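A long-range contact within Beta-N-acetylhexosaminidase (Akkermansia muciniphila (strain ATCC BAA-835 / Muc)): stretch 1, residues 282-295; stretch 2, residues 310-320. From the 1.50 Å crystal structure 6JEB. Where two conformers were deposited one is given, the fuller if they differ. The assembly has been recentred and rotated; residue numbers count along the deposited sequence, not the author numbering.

Stretch 1, residues 282-295: EQEQMKAFFAKTAA
Stretch 2, residues 310-320: GNAGIYHPGET

Residues 282-295 form a continuous helix, with phi/psi near -65/-40 from Gln 283 onward (Glu 282 is at -84/-13) and regular i to i-4 backbone hydrogen bonds. Residues 310-320 are mostly loop, with a 3-10 segment at 312-314 and a type II turn from His 316 to Glu 319. The closest CA pair, Lys 287 CA to Ile 314 CA at 4.2 Å, sets the register; 406 Å² is buried in all.

Ile 314 is the main bump. It gives up 102 Å², and its chi1 p, chi2 t rotamer lays CD1 3.8 Å from Met 286 CG and 3.9 Å from Phe 290 CE2, at the edge of the phenyl ring, while CG2 lies 3.5 Å from Gln 283 O. The hollow is thus lined by residues of successive helical turns, and a branched aliphatic side chain can touch them all. Met 286 (t, p, p) points its CB toward the loop, but its end leads away, so CG makes the contact. Phe 290 (chi1 m, chi2 -29°) also brings CE2 to 4.3 Å from Tyr 315 CE1; the tyrosine CB points away, yet chi1 m returns its ring toward the helix.

Polar contacts flank this apolar patch. Gln 283 (m, m, chi3 -71°) accepts at OE1 a hydrogen bond from Asn 311 ND2, 3.0 Å and 166°; Asn 311 OD1 meanwhile accepts from Gly 313 N at 3.3 Å. Lys 287 leaves sideways, extended through chi3 and bent by chi4 p, and its NZ donates to Gly 313 O at 2.8 Å. One water donates to both Lys 287 O (2.9 Å) and Ile 314 O (2.8 Å), bridging the backbones.

Farther along, Ala 294 CB packs 4.0 Å from Glu 319 OE2. Glu 319 (m, t, chi3 -21°) braces its own turn, OE1 accepting from His 316 N at 2.8 Å. Gly 318, at 96/-16, suits backbone angles that would jam a CB against the preceding carbonyl.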

# COMPACT_ATOMS: atom_id res chain seq x y z
N GLU A 282 22.22 16.97 10.74
CA GLU A 282 21.43 15.79 11.07
C GLU A 282 20.92 15.06 9.83
O GLU A 282 20.45 13.93 9.96
CB GLU A 282 20.29 16.16 12.02
CG GLU A 282 20.73 16.56 13.42
CD GLU A 282 21.43 17.91 13.46
OE1 GLU A 282 20.95 18.86 12.81
OE2 GLU A 282 22.49 18.02 14.12
N GLN A 283 21.00 15.68 8.64
CA GLN A 283 20.71 14.92 7.43
C GLN A 283 21.81 13.92 7.13
O GLN A 283 21.54 12.80 6.69
CB GLN A 283 20.45 15.86 6.24
CG GLN A 283 19.15 16.63 6.33
CD GLN A 283 17.94 15.72 6.35
OE1 GLN A 283 17.59 15.12 5.33
NE2 GLN A 283 17.28 15.62 7.50
N GLU A 284 23.07 14.30 7.36
CA GLU A 284 24.16 13.33 7.29
C GLU A 284 23.95 12.22 8.32
O GLU A 284 24.21 11.04 8.04
CB GLU A 284 25.50 14.01 7.55
CG GLU A 284 26.15 14.64 6.35
CD GLU A 284 27.59 15.01 6.63
OE1 GLU A 284 28.45 14.11 6.62
OE2 GLU A 284 27.85 16.20 6.88
N GLN A 285 23.48 12.58 9.51
CA GLN A 285 23.19 11.57 10.51
C GLN A 285 22.07 10.64 10.05
O GLN A 285 22.14 9.42 10.24
CB GLN A 285 22.82 12.23 11.83
CG GLN A 285 22.73 11.23 12.97
CD GLN A 285 22.41 11.87 14.31
OE1 GLN A 285 22.61 13.07 14.50
NE2 GLN A 285 21.90 11.07 15.23
N MET A 286 21.03 11.21 9.42
CA MET A 286 19.93 10.40 8.90
C MET A 286 20.43 9.44 7.82
O MET A 286 20.04 8.27 7.80
CB MET A 286 18.83 11.31 8.35
CG MET A 286 17.55 10.59 7.92
SD MET A 286 16.54 9.99 9.30
CE MET A 286 16.06 11.52 10.09
N LYS A 287 21.28 9.93 6.92
CA LYS A 287 21.84 9.06 5.89
C LYS A 287 22.60 7.89 6.51
O LYS A 287 22.43 6.74 6.09
CB LYS A 287 22.76 9.87 4.97
CG LYS A 287 23.39 9.06 3.85
CD LYS A 287 24.32 9.93 3.01
CE LYS A 287 24.88 9.15 1.83
NZ LYS A 287 23.81 8.74 0.87
N ALA A 288 23.42 8.16 7.53
CA ALA A 288 24.18 7.10 8.18
C ALA A 288 23.26 6.14 8.92
O ALA A 288 23.52 4.93 8.95
CB ALA A 288 25.19 7.71 9.15
N PHE A 289 22.19 6.66 9.53
CA PHE A 289 21.23 5.80 10.22
C PHE A 289 20.59 4.82 9.25
O PHE A 289 20.51 3.61 9.52
CB PHE A 289 20.17 6.67 10.90
CG PHE A 289 19.04 5.88 11.50
CD1 PHE A 289 19.22 5.18 12.68
CD2 PHE A 289 17.80 5.82 10.87
CE1 PHE A 289 18.17 4.43 13.22
CE2 PHE A 289 16.75 5.07 11.41
CZ PHE A 289 16.94 4.38 12.59
N PHE A 290 20.13 5.31 8.10
CA PHE A 290 19.52 4.43 7.11
C PHE A 290 20.54 3.44 6.54
O PHE A 290 20.20 2.28 6.27
CB PHE A 290 18.88 5.24 6.00
CG PHE A 290 17.58 5.89 6.39
CD1 PHE A 290 16.76 5.32 7.35
CD2 PHE A 290 17.18 7.07 5.78
CE1 PHE A 290 15.55 5.91 7.70
CE2 PHE A 290 15.96 7.67 6.12
CZ PHE A 290 15.16 7.09 7.08
N ALA A 291 21.79 3.88 6.35
CA ALA A 291 22.81 2.98 5.82
C ALA A 291 23.11 1.85 6.80
O ALA A 291 23.28 0.69 6.39
CB ALA A 291 24.09 3.75 5.47
N LYS A 292 23.18 2.17 8.09
CA LYS A 292 23.41 1.13 9.09
C LYS A 292 22.23 0.17 9.15
O LYS A 292 22.41 -1.04 9.27
CB LYS A 292 23.67 1.78 10.45
CG LYS A 292 24.10 0.82 11.54
CD LYS A 292 24.69 1.60 12.70
CE LYS A 292 25.09 0.70 13.85
NZ LYS A 292 25.85 1.47 14.88
N THR A 293 21.00 0.70 9.05
CA THR A 293 19.83 -0.17 9.04
C THR A 293 19.82 -1.05 7.80
O THR A 293 19.52 -2.25 7.88
CB THR A 293 18.56 0.68 9.12
OG1 THR A 293 18.68 1.59 10.23
CG2 THR A 293 17.34 -0.19 9.35
N ALA A 294 20.17 -0.48 6.64
CA ALA A 294 20.22 -1.27 5.41
C ALA A 294 21.27 -2.37 5.50
O ALA A 294 21.08 -3.46 4.95
CB ALA A 294 20.50 -0.35 4.22
N ALA A 295 22.39 -2.10 6.18
CA ALA A 295 23.40 -3.14 6.36
C ALA A 295 22.87 -4.29 7.20
O ALA A 295 23.15 -5.46 6.92
CB ALA A 295 24.67 -2.56 6.97
N GLY A 310 12.18 14.28 0.22
CA GLY A 310 12.61 15.44 -0.53
C GLY A 310 14.10 15.72 -0.54
O GLY A 310 14.52 16.69 -1.18
N ASN A 311 14.90 14.90 0.13
CA ASN A 311 16.36 15.05 0.13
C ASN A 311 16.94 13.75 -0.40
O ASN A 311 17.20 12.82 0.37
CB ASN A 311 16.90 15.38 1.52
CG ASN A 311 18.40 15.61 1.51
OD1 ASN A 311 19.02 15.68 0.45
ND2 ASN A 311 18.99 15.73 2.69
N ALA A 312 17.15 13.68 -1.71
CA ALA A 312 17.61 12.43 -2.31
C ALA A 312 18.96 11.99 -1.77
O ALA A 312 19.31 10.81 -1.87
CB ALA A 312 17.66 12.56 -3.83
N GLY A 313 19.72 12.91 -1.17
CA GLY A 313 21.06 12.58 -0.70
C GLY A 313 21.11 11.63 0.48
O GLY A 313 22.18 11.07 0.75
N ILE A 314 19.99 11.42 1.19
CA ILE A 314 20.02 10.54 2.35
C ILE A 314 19.82 9.07 2.01
O ILE A 314 19.91 8.22 2.90
CB ILE A 314 19.07 10.96 3.50
CG1 ILE A 314 17.60 10.80 3.09
CG2 ILE A 314 19.37 12.39 3.96
CD1 ILE A 314 16.63 10.99 4.27
N TYR A 315 19.53 8.75 0.75
CA TYR A 315 19.33 7.37 0.32
C TYR A 315 20.53 6.90 -0.49
O TYR A 315 21.36 7.69 -0.93
CB TYR A 315 18.03 7.24 -0.49
CG TYR A 315 16.88 7.97 0.17
CD1 TYR A 315 16.23 7.43 1.27
CD2 TYR A 315 16.47 9.22 -0.29
CE1 TYR A 315 15.19 8.11 1.90
CE2 TYR A 315 15.44 9.91 0.32
CZ TYR A 315 14.80 9.35 1.41
OH TYR A 315 13.77 10.04 2.03
N HIS A 316 20.62 5.58 -0.65
CA HIS A 316 21.70 4.99 -1.42
C HIS A 316 21.22 4.63 -2.82
O HIS A 316 20.10 4.13 -2.97
CB HIS A 316 22.19 3.72 -0.73
CG HIS A 316 23.49 3.19 -1.27
ND1 HIS A 316 23.56 2.43 -2.42
CD2 HIS A 316 24.76 3.31 -0.82
CE1 HIS A 316 24.82 2.11 -2.66
NE2 HIS A 316 25.56 2.63 -1.70
N PRO A 317 22.02 4.86 -3.85
CA PRO A 317 21.62 4.48 -5.21
C PRO A 317 21.13 3.04 -5.25
O PRO A 317 21.69 2.15 -4.59
CB PRO A 317 22.91 4.66 -6.01
CG PRO A 317 23.62 5.76 -5.31
CD PRO A 317 23.31 5.57 -3.84
N GLY A 318 20.06 2.81 -6.00
CA GLY A 318 19.46 1.51 -6.12
C GLY A 318 18.30 1.26 -5.18
O GLY A 318 17.54 0.31 -5.39
N GLU A 319 18.14 2.08 -4.14
CA GLU A 319 17.03 1.92 -3.21
C GLU A 319 15.75 2.50 -3.81
O GLU A 319 15.78 3.33 -4.73
CB GLU A 319 17.35 2.58 -1.87
CG GLU A 319 18.46 1.87 -1.08
CD GLU A 319 18.92 2.60 0.18
OE1 GLU A 319 18.70 3.83 0.30
OE2 GLU A 319 19.49 1.94 1.07
N THR A 320 14.61 2.04 -3.29
CA THR A 320 13.30 2.49 -3.73
C THR A 320 12.69 3.42 -2.69
O THR A 320 12.70 3.13 -1.48
CB THR A 320 12.37 1.29 -3.97
OG1 THR A 320 12.84 0.55 -5.09
CG2 THR A 320 10.94 1.75 -4.25
O HOH W 1 21.40 5.95 3.50